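Putidaredoxin reductase (Pseudomonas putida, PDB 1Q1R) probably uses its bound FAD to pass electrons from NADH to putidaredoxin, the iron-sulfur protein that feeds the cytochrome P450cam monooxygenase. Local coordinates at residues F196-V206 with Q333-V341; R209-E218 with A228-L237. One frame throughout, in Å; residues are numbered along the deposited sequence.

Interaction 1: F196-V206 with Q333-V341; sequences FYEHLHREAGV and QYEIGLKMV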
loop_
_atom_site.group_PDB
_atom_site.type_symbol
_atom_site.label_atom_id
_atom_site.label_comp_id
_atom_site.label_asym_id
_atom_site.label_seq_id
_atom_site.Cartn_x
_atom_site.Cartn_y
_atom_site.Cartn_z
ATOM N N PHE A 196 -12.198 14.740 -10.263
ATOM C CA PHE A 196 -11.939 13.884 -11.415
ATOM C C PHE A 196 -12.379 12.446 -11.114
ATOM O O PHE A 196 -13.133 11.846 -11.885
ATOM C CB PHE A 196 -10.452 13.903 -11.769
ATOM C CG PHE A 196 -10.037 12.783 -12.676
ATOM C CD1 PHE A 196 -10.393 12.790 -14.024
ATOM C CD2 PHE A 196 -9.325 11.699 -12.174
ATOM C CE1 PHE A 196 -10.044 11.723 -14.861
ATOM C CE2 PHE A 196 -8.973 10.633 -12.994
ATOM C CZ PHE A 196 -9.332 10.643 -14.341
ATOM N N TYR A 197 -11.907 11.899 -9.994
ATOM C CA TYR A 197 -12.261 10.530 -9.617
ATOM C C TYR A 197 -13.757 10.346 -9.378
ATOM O O TYR A 197 -14.360 9.391 -9.864
ATOM C CB TYR A 197 -11.494 10.096 -8.365
ATOM C CG TYR A 197 -10.046 9.758 -8.621
ATOM C CD1 TYR A 197 -9.025 10.622 -8.228
ATOM C CD2 TYR A 197 -9.693 8.569 -9.259
ATOM C CE1 TYR A 197 -7.686 10.309 -8.462
ATOM C CE2 TYR A 197 -8.356 8.248 -9.499
ATOM C CZ TYR A 197 -7.362 9.121 -9.097
ATOM O OH TYR A 197 -6.041 8.801 -9.318
ATOM N N GLU A 198 -14.360 11.262 -8.629
ATOM C CA GLU A 198 -15.786 11.169 -8.354
ATOM C C GLU A 198 -16.598 11.175 -9.647
ATOM O O GLU A 198 -17.512 10.362 -9.822
ATOM C CB GLU A 198 -16.204 12.303 -7.410
ATOM C CG GLU A 198 -15.725 12.060 -5.976
ATOM C CD GLU A 198 -16.000 13.219 -5.036
ATOM O OE1 GLU A 198 -17.023 13.910 -5.224
ATOM O OE2 GLU A 198 -15.202 13.427 -4.098
ATOM N N HIS A 199 -16.253 12.065 -10.572
ATOM C CA HIS A 199 -16.967 12.124 -11.844
ATOM C C HIS A 199 -16.663 10.882 -12.682
ATOM O O HIS A 199 -17.536 10.334 -13.355
ATOM C CB HIS A 199 -16.575 13.389 -12.617
ATOM C CG HIS A 199 -17.197 13.486 -13.976
ATOM N ND1 HIS A 199 -16.564 13.043 -15.118
ATOM C CD2 HIS A 199 -18.410 13.941 -14.371
ATOM C CE1 HIS A 199 -17.360 13.221 -16.157
ATOM N NE2 HIS A 199 -18.486 13.763 -15.732
ATOM N N LEU A 200 -15.415 10.439 -12.635
ATOM C CA LEU A 200 -14.996 9.266 -13.387
ATOM C C LEU A 200 -15.857 8.053 -13.001
ATOM O O LEU A 200 -16.450 7.397 -13.861
ATOM C CB LEU A 200 -13.514 9.010 -13.095
ATOM C CG LEU A 200 -12.640 8.035 -13.892
ATOM C CD1 LEU A 200 -12.372 6.829 -13.037
ATOM C CD2 LEU A 200 -13.278 7.669 -15.219
ATOM N N HIS A 201 -15.939 7.783 -11.703
ATOM C CA HIS A 201 -16.712 6.662 -11.189
ATOM C C HIS A 201 -18.225 6.810 -11.358
ATOM O O HIS A 201 -18.896 5.871 -11.788
ATOM C CB HIS A 201 -16.360 6.439 -9.719
ATOM C CG HIS A 201 -15.029 5.782 -9.516
ATOM N ND1 HIS A 201 -14.874 4.413 -9.482
ATOM C CD2 HIS A 201 -13.790 6.304 -9.368
ATOM C CE1 HIS A 201 -13.596 4.121 -9.319
ATOM N NE2 HIS A 201 -12.916 5.252 -9.249
ATOM N N ARG A 202 -18.763 7.981 -11.025
ATOM C CA ARG A 202 -20.196 8.210 -11.174
ATOM C C ARG A 202 -20.579 8.014 -12.632
ATOM O O ARG A 202 -21.623 7.443 -12.940
ATOM C CB ARG A 202 -20.571 9.624 -10.703
ATOM C CG ARG A 202 -20.625 9.762 -9.183
ATOM C CD ARG A 202 -20.846 11.202 -8.726
ATOM N NE ARG A 202 -20.909 11.291 -7.269
ATOM C CZ ARG A 202 -20.445 12.311 -6.553
ATOM N NH1 ARG A 202 -19.875 13.349 -7.154
ATOM N NH2 ARG A 202 -20.538 12.285 -5.228
ATOM N N GLU A 203 -19.719 8.476 -13.530
ATOM C CA GLU A 203 -19.960 8.337 -14.960
ATOM C C GLU A 203 -20.044 6.852 -15.316
ATOM O O GLU A 203 -20.829 6.446 -16.171
ATOM C CB GLU A 203 -18.817 8.980 -15.747
ATOM C CG GLU A 203 -19.065 9.091 -17.239
ATOM C CD GLU A 203 -19.676 10.428 -17.624
ATOM O OE1 GLU A 203 -20.764 10.770 -17.106
ATOM O OE2 GLU A 203 -19.057 11.138 -18.448
ATOM N N ALA A 204 -19.223 6.043 -14.651
ATOM C CA ALA A 204 -19.198 4.607 -14.894
ATOM C C ALA A 204 -20.413 3.901 -14.284
ATOM O O ALA A 204 -20.694 2.749 -14.603
ATOM C CB ALA A 204 -17.907 4.011 -14.333
ATOM N N GLY A 205 -21.133 4.592 -13.405
ATOM C CA GLY A 205 -22.303 3.983 -12.794
ATOM C C GLY A 205 -22.243 3.891 -11.280
ATOM O O GLY A 205 -23.234 3.559 -10.633
ATOM N N VAL A 206 -21.085 4.182 -10.704
ATOM C CA VAL A 206 -20.939 4.131 -9.259
ATOM C C VAL A 206 -21.663 5.291 -8.590
ATOM O O VAL A 206 -21.561 6.436 -9.032
ATOM C CB VAL A 206 -19.462 4.207 -8.832
ATOM C CG1 VAL A 206 -19.357 4.213 -7.305
ATOM C CG2 VAL A 206 -18.696 3.048 -9.414
ATOM N N GLN A 333 -7.585 1.880 -12.380
ATOM C CA GLN A 333 -9.032 2.022 -12.310
ATOM C C GLN A 333 -9.538 2.236 -13.733
ATOM O O GLN A 333 -9.078 3.142 -14.427
ATOM C CB GLN A 333 -9.398 3.219 -11.430
ATOM C CG GLN A 333 -8.958 3.082 -9.973
ATOM C CD GLN A 333 -9.146 4.370 -9.193
ATOM O OE1 GLN A 333 -10.160 5.056 -9.341
ATOM N NE2 GLN A 333 -8.177 4.699 -8.347
ATOM N N TYR A 334 -10.470 1.393 -14.165
ATOM C CA TYR A 334 -11.027 1.485 -15.510
ATOM C C TYR A 334 -9.925 1.609 -16.562
ATOM O O TYR A 334 -9.983 2.473 -17.436
ATOM C CB TYR A 334 -11.976 2.684 -15.617
ATOM C CG TYR A 334 -13.035 2.728 -14.540
ATOM C CD1 TYR A 334 -13.019 3.720 -13.560
ATOM C CD2 TYR A 334 -14.048 1.772 -14.494
ATOM C CE1 TYR A 334 -13.992 3.761 -12.557
ATOM C CE2 TYR A 334 -15.022 1.801 -13.495
ATOM C CZ TYR A 334 -14.988 2.797 -12.533
ATOM O OH TYR A 334 -15.957 2.833 -11.556
ATOM N N GLU A 335 -8.919 0.749 -16.467
ATOM C CA GLU A 335 -7.805 0.735 -17.416
ATOM C C GLU A 335 -7.046 2.056 -17.525
ATOM O O GLU A 335 -6.329 2.282 -18.499
ATOM C CB GLU A 335 -8.298 0.327 -18.811
ATOM C CG GLU A 335 -8.832 -1.099 -18.904
ATOM C CD GLU A 335 -9.404 -1.417 -20.275
ATOM O OE1 GLU A 335 -8.648 -1.371 -21.270
ATOM O OE2 GLU A 335 -10.616 -1.709 -20.363
ATOM N N ILE A 336 -7.208 2.927 -16.535
ATOM C CA ILE A 336 -6.517 4.211 -16.530
ATOM C C ILE A 336 -5.192 4.071 -15.781
ATOM O O ILE A 336 -5.149 3.534 -14.676
ATOM C CB ILE A 336 -7.366 5.297 -15.843
ATOM C CG1 ILE A 336 -8.616 5.575 -16.675
ATOM C CG2 ILE A 336 -6.544 6.564 -15.653
ATOM C CD1 ILE A 336 -9.555 6.582 -16.043
ATOM N N GLY A 337 -4.113 4.547 -16.394
ATOM C CA GLY A 337 -2.810 4.461 -15.761
ATOM C C GLY A 337 -2.586 5.584 -14.769
ATOM O O GLY A 337 -2.213 6.698 -15.142
ATOM N N LEU A 338 -2.819 5.291 -13.496
ATOM C CA LEU A 338 -2.642 6.277 -12.441
ATOM C C LEU A 338 -1.317 6.041 -11.727
ATOM O O LEU A 338 -1.114 4.993 -11.112
ATOM C CB LEU A 338 -3.798 6.172 -11.446
ATOM C CG LEU A 338 -5.185 6.292 -12.095
ATOM C CD1 LEU A 338 -6.271 5.807 -11.145
ATOM C CD2 LEU A 338 -5.416 7.736 -12.495
ATOM N N LYS A 339 -0.409 7.008 -11.823
ATOM C CA LYS A 339 0.891 6.893 -11.174
ATOM C C LYS A 339 1.172 8.155 -10.372
ATOM O O LYS A 339 1.105 9.270 -10.892
ATOM C CB LYS A 339 1.989 6.655 -12.214
ATOM C CG LYS A 339 1.711 5.454 -13.106
ATOM C CD LYS A 339 2.902 5.096 -13.982
ATOM C CE LYS A 339 4.010 4.436 -13.175
ATOM N NZ LYS A 339 5.169 4.035 -14.035
ATOM N N MET A 340 1.482 7.967 -9.095
ATOM C CA MET A 340 1.741 9.077 -8.195
ATOM C C MET A 340 3.169 9.046 -7.659
ATOM O O MET A 340 3.665 7.992 -7.259
ATOM C CB MET A 340 0.759 9.017 -7.018
ATOM C CG MET A 340 -0.736 9.054 -7.385
ATOM S SD MET A 340 -1.404 7.671 -8.383
ATOM C CE MET A 340 -2.109 8.596 -9.784
ATOM N N VAL A 341 3.830 10.201 -7.658
ATOM C CA VAL A 341 5.189 10.300 -7.133
ATOM C C VAL A 341 5.282 11.432 -6.113
ATOM O O VAL A 341 4.708 12.503 -6.307
ATOM C CB VAL A 341 6.233 10.544 -8.254
ATOM C CG1 VAL A 341 5.884 11.794 -9.043
ATOM C CG2 VAL A 341 7.620 10.673 -7.644
#
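Tyr334 and Gln333, at the type I' turn of a beta hairpin in the C-terminal domain, take hold of His201 on helix 191-204, making a buried helix-to-sheet contact between two domains of a glutathione reductase fold. His201 NE2 makes the firm bond, to Gln333 OE1 at 2.8 Å with an N-H...O angle of 161°, the acceptor lying near the ring plane; ND1 adds only a weak, bent one to Tyr334 OH. The phenol also turns its edge to one imidazole face, with CE1 over the rim and the ring planes at 60°. Histidine suits the place because it offers two ring nitrogens at its edge and a flat face; an alanine here would probably leave Gln333 OE1 without this donor and open a gap beside the edge of Tyr334. Leu200 runs past Tyr334 in the opposite direction, while its CD2 meets Ile336 CD1 tip to tip at 4.0 Å. Leu162 of helix 159-170 packs on both His201 and Gln333. One helical turn before His201, a chi1 of -76° carries the Tyr197 ring toward the strand, where Leu338 CD1 lies at its edge, 3.6 Å from Tyr197 CE2, and Tyr197 OH ends 3.4 Å from Leu338 CD2.

Interaction 2: R209-E218 with A228-L237; sequences RTGTQVCGFE and AVLCEDGTRL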
loop_
_atom_site.group_PDB
_atom_site.type_symbol
_atom_site.label_atom_id
_atom_site.label_comp_id
_atom_site.label_asym_id
_atom_site.label_seq_id
_atom_site.Cartn_x
_atom_site.Cartn_y
_atom_site.Cartn_z
ATOM N N ARG A 209 -21.206 8.428 -2.358
ATOM C CA ARG A 209 -21.820 9.261 -1.331
ATOM C C ARG A 209 -20.777 9.712 -0.324
ATOM O O ARG A 209 -20.357 8.949 0.544
ATOM C CB ARG A 209 -22.940 8.492 -0.624
ATOM C CG ARG A 209 -23.942 7.912 -1.603
ATOM C CD ARG A 209 -25.284 7.613 -0.972
ATOM N NE ARG A 209 -26.245 7.230 -2.004
ATOM C CZ ARG A 209 -27.565 7.263 -1.853
ATOM N NH1 ARG A 209 -28.093 7.666 -0.704
ATOM N NH2 ARG A 209 -28.356 6.896 -2.854
ATOM N N THR A 210 -20.353 10.963 -0.457
ATOM C CA THR A 210 -19.356 11.528 0.439
ATOM C C THR A 210 -20.038 12.136 1.658
ATOM O O THR A 210 -21.248 12.337 1.662
ATOM C CB THR A 210 -18.530 12.609 -0.276
ATOM O OG1 THR A 210 -19.412 13.567 -0.870
ATOM C CG2 THR A 210 -17.664 11.982 -1.362
ATOM N N GLY A 211 -19.258 12.424 2.693
ATOM C CA GLY A 211 -19.834 12.990 3.897
ATOM C C GLY A 211 -20.912 12.072 4.442
ATOM O O GLY A 211 -21.885 12.524 5.054
ATOM N N THR A 212 -20.742 10.773 4.215
ATOM C CA THR A 212 -21.707 9.784 4.681
ATOM C C THR A 212 -21.087 8.893 5.744
ATOM O O THR A 212 -19.955 8.433 5.601
ATOM C CB THR A 212 -22.207 8.898 3.523
ATOM O OG1 THR A 212 -22.884 9.711 2.556
ATOM C CG2 THR A 212 -23.161 7.837 4.044
ATOM N N GLN A 213 -21.841 8.652 6.811
ATOM C CA GLN A 213 -21.375 7.822 7.910
ATOM C C GLN A 213 -22.304 6.619 8.104
ATOM O O GLN A 213 -23.529 6.771 8.157
ATOM C CB GLN A 213 -21.319 8.655 9.193
ATOM C CG GLN A 213 -20.779 7.917 10.403
ATOM C CD GLN A 213 -20.830 8.760 11.665
ATOM O OE1 GLN A 213 -21.908 9.152 12.127
ATOM N NE2 GLN A 213 -19.662 9.046 12.232
ATOM N N VAL A 214 -21.715 5.429 8.185
ATOM C CA VAL A 214 -22.489 4.214 8.405
ATOM C C VAL A 214 -22.810 4.034 9.885
ATOM O O VAL A 214 -21.891 4.071 10.707
ATOM C CB VAL A 214 -21.755 2.972 7.866
ATOM C CG1 VAL A 214 -22.523 1.706 8.214
ATOM C CG2 VAL A 214 -21.551 3.086 6.363
ATOM N N CYS A 215 -24.075 3.875 10.228
ATOM C CA CYS A 215 -24.426 3.718 11.634
ATOM C C CYS A 215 -24.748 2.276 12.000
ATOM O O CYS A 215 -24.781 1.927 13.180
ATOM C CB CYS A 215 -25.609 4.625 12.001
ATOM S SG CYS A 215 -27.175 4.187 11.227
ATOM N N GLY A 216 -24.984 1.434 10.996
ATOM C CA GLY A 216 -25.289 0.045 11.288
ATOM C C GLY A 216 -25.723 -0.795 10.105
ATOM O O GLY A 216 -25.634 -0.367 8.951
ATOM N N PHE A 217 -26.210 -2.000 10.391
ATOM C CA PHE A 217 -26.638 -2.905 9.332
ATOM C C PHE A 217 -27.882 -3.704 9.697
ATOM O O PHE A 217 -28.215 -3.861 10.872
ATOM C CB PHE A 217 -25.527 -3.917 9.002
ATOM C CG PHE A 217 -24.183 -3.299 8.742
ATOM C CD1 PHE A 217 -23.351 -2.940 9.796
ATOM C CD2 PHE A 217 -23.747 -3.080 7.441
ATOM C CE1 PHE A 217 -22.100 -2.368 9.556
ATOM C CE2 PHE A 217 -22.503 -2.511 7.190
ATOM C CZ PHE A 217 -21.677 -2.154 8.251
ATOM N N GLU A 218 -28.562 -4.205 8.673
ATOM C CA GLU A 218 -29.720 -5.064 8.869
ATOM C C GLU A 218 -29.182 -6.417 8.414
ATOM O O GLU A 218 -28.366 -6.475 7.489
ATOM C CB GLU A 218 -30.891 -4.633 7.989
ATOM C CG GLU A 218 -31.377 -3.227 8.284
ATOM C CD GLU A 218 -32.598 -2.836 7.479
ATOM O OE1 GLU A 218 -32.736 -3.292 6.326
ATOM O OE2 GLU A 218 -33.417 -2.050 8.000
ATOM N N ALA A 228 -28.586 -5.045 4.379
ATOM C CA ALA A 228 -28.630 -3.606 4.151
ATOM C C ALA A 228 -27.662 -2.813 5.024
ATOM O O ALA A 228 -27.330 -3.215 6.137
ATOM C CB ALA A 228 -30.058 -3.089 4.353
ATOM N N VAL A 229 -27.212 -1.680 4.497
ATOM C CA VAL A 229 -26.293 -0.799 5.211
ATOM C C VAL A 229 -27.096 0.457 5.555
ATOM O O VAL A 229 -27.747 1.035 4.685
ATOM C CB VAL A 229 -25.091 -0.398 4.315
ATOM C CG1 VAL A 229 -24.098 0.446 5.111
ATOM C CG2 VAL A 229 -24.412 -1.647 3.761
ATOM N N LEU A 230 -27.066 0.872 6.817
ATOM C CA LEU A 230 -27.810 2.062 7.223
ATOM C C LEU A 230 -26.875 3.236 7.456
ATOM O O LEU A 230 -25.834 3.094 8.090
ATOM C CB LEU A 230 -28.610 1.810 8.511
ATOM C CG LEU A 230 -29.641 0.678 8.593
ATOM C CD1 LEU A 230 -30.242 0.388 7.224
ATOM C CD2 LEU A 230 -28.962 -0.560 9.131
ATOM N N CYS A 231 -27.253 4.396 6.942
ATOM C CA CYS A 231 -26.444 5.595 7.114
ATOM C C CYS A 231 -26.986 6.431 8.259
ATOM O O CYS A 231 -28.177 6.385 8.562
ATOM C CB CYS A 231 -26.447 6.420 5.833
ATOM S SG CYS A 231 -25.846 5.506 4.407
ATOM N N GLU A 232 -26.102 7.200 8.881
ATOM C CA GLU A 232 -26.462 8.059 10.001
ATOM C C GLU A 232 -27.643 8.983 9.687
ATOM O O GLU A 232 -28.439 9.304 10.569
ATOM C CB GLU A 232 -25.240 8.882 10.418
ATOM C CG GLU A 232 -25.463 9.800 11.603
ATOM C CD GLU A 232 -26.059 9.083 12.800
ATOM O OE1 GLU A 232 -25.591 7.970 13.128
ATOM O OE2 GLU A 232 -26.989 9.642 13.421
ATOM N N ASP A 233 -27.767 9.399 8.431
ATOM C CA ASP A 233 -28.857 10.288 8.048
ATOM C C ASP A 233 -30.160 9.545 7.745
ATOM O O ASP A 233 -31.099 10.129 7.201
ATOM C CB ASP A 233 -28.440 11.129 6.841
ATOM C CG ASP A 233 -28.459 10.345 5.555
ATOM O OD1 ASP A 233 -28.151 9.131 5.585
ATOM O OD2 ASP A 233 -28.777 10.950 4.509
ATOM N N GLY A 234 -30.210 8.257 8.083
ATOM C CA GLY A 234 -31.419 7.475 7.865
ATOM C C GLY A 234 -31.566 6.759 6.533
ATOM O O GLY A 234 -32.589 6.117 6.281
ATOM N N THR A 235 -30.558 6.855 5.675
ATOM C CA THR A 235 -30.629 6.202 4.376
ATOM C C THR A 235 -30.398 4.696 4.487
ATOM O O THR A 235 -29.434 4.256 5.109
ATOM C CB THR A 235 -29.573 6.764 3.404
ATOM O OG1 THR A 235 -29.673 8.193 3.352
ATOM C CG2 THR A 235 -29.790 6.194 2.010
ATOM N N ARG A 236 -31.292 3.909 3.897
ATOM C CA ARG A 236 -31.126 2.461 3.906
ATOM C C ARG A 236 -30.598 2.026 2.543
ATOM O O ARG A 236 -31.227 2.269 1.513
ATOM C CB ARG A 236 -32.447 1.735 4.183
ATOM C CG ARG A 236 -32.353 0.214 3.954
ATOM C CD ARG A 236 -33.646 -0.519 4.299
ATOM N NE ARG A 236 -33.538 -1.965 4.092
ATOM C CZ ARG A 236 -33.673 -2.573 2.916
ATOM N NH1 ARG A 236 -33.927 -1.869 1.820
ATOM N NH2 ARG A 236 -33.554 -3.892 2.831
ATOM N N LEU A 237 -29.436 1.388 2.540
ATOM C CA LEU A 237 -28.848 0.913 1.296
ATOM C C LEU A 237 -28.886 -0.611 1.287
ATOM O O LEU A 237 -28.127 -1.256 2.006
ATOM C CB LEU A 237 -27.398 1.397 1.180
ATOM C CG LEU A 237 -27.183 2.913 1.114
ATOM C CD1 LEU A 237 -25.707 3.224 1.274
ATOM C CD2 LEU A 237 -27.711 3.451 -0.205
HETATM O O HOH W 1 -25.001 9.869 6.794
#
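Gly216 and Leu230 pair across an antiparallel beta hairpin, strands 214-219 and 226-231, at a classic bulge, two residues, Cys215 and Gly216, being set against the single Leu230. Leu230 O takes a firm bond from Cys215 N (2.9 Å) and a weak one from Gly216 N, and Gly216 O accepts Leu230 N in return. Glycine suits the nearly fully extended backbone at Gly216. Leu230 CD2 lies 3.3 Å from Phe217 CA.

The tight side is the inner face bearing Val214, Phe217 and Val229. Phe217 and Val229 run alongside one another, and Val214 crosses Val229 at about a right angle, CG1 to CG1 at 3.7 Å. Beta-branched valines suit extended backbone, and the inner face packs against strand 151-155, where Val229 reaches Val153 and Phe217 reaches Ile155.

On the opposite face Leu230 CD2 packs on Glu218 CG at 3.7 Å. Glu218, its CG anti to the carbonyl carbon (chi1 -61°) and the chain extended, reaches over Ala228, whose small methyl lets it pass, to Arg236 on the third strand. Arg236 NE gives a straight bond to Glu218 OE1 (2.7 Å, 168°), in the guanidinium plane and on the syn side of the carboxylate. Solvent lies round Arg236 and the turn end, where the exposed Gln213 and Glu232 lie side by side, amide and carboxylate planes nearly perpendicular, and Gln213 O accepts Glu232 N at 2.7 Å. Arg209, salt-bridged to Asp207, lays its guanidinium face over Leu237 CD2.

Apolar contacts thus secure the inner face, whereas on the other, beside Leu230, a salt bridge ties the two outer strands together across Ala228, and its partly exposed setting would probably temper its strength through solvent screening.

In the fold
After the N-terminal strands and helices, including strands 151-155 and 174-178, the chain reaches helix 191-204, whose 196-206 portion forms one side of interaction 1. It then enters strand 207-209, at the edge of a parallel five-stranded sheet, and continues into the three-stranded antiparallel sheet, where interaction 2 closes a short loop with only nine residues between its segments. After 126 intervening residues, 333-341 returns to the helix and closes interaction 1, so that interaction 2 is nested inside this wide loop. Their centres lie 24 Å apart, yet they touch where Glu198 packs on Thr210. Interaction 2 ties strand 214-219 to 226-231 and 236-238, while interaction 1 joins the helix to the C-terminal antiparallel sheet.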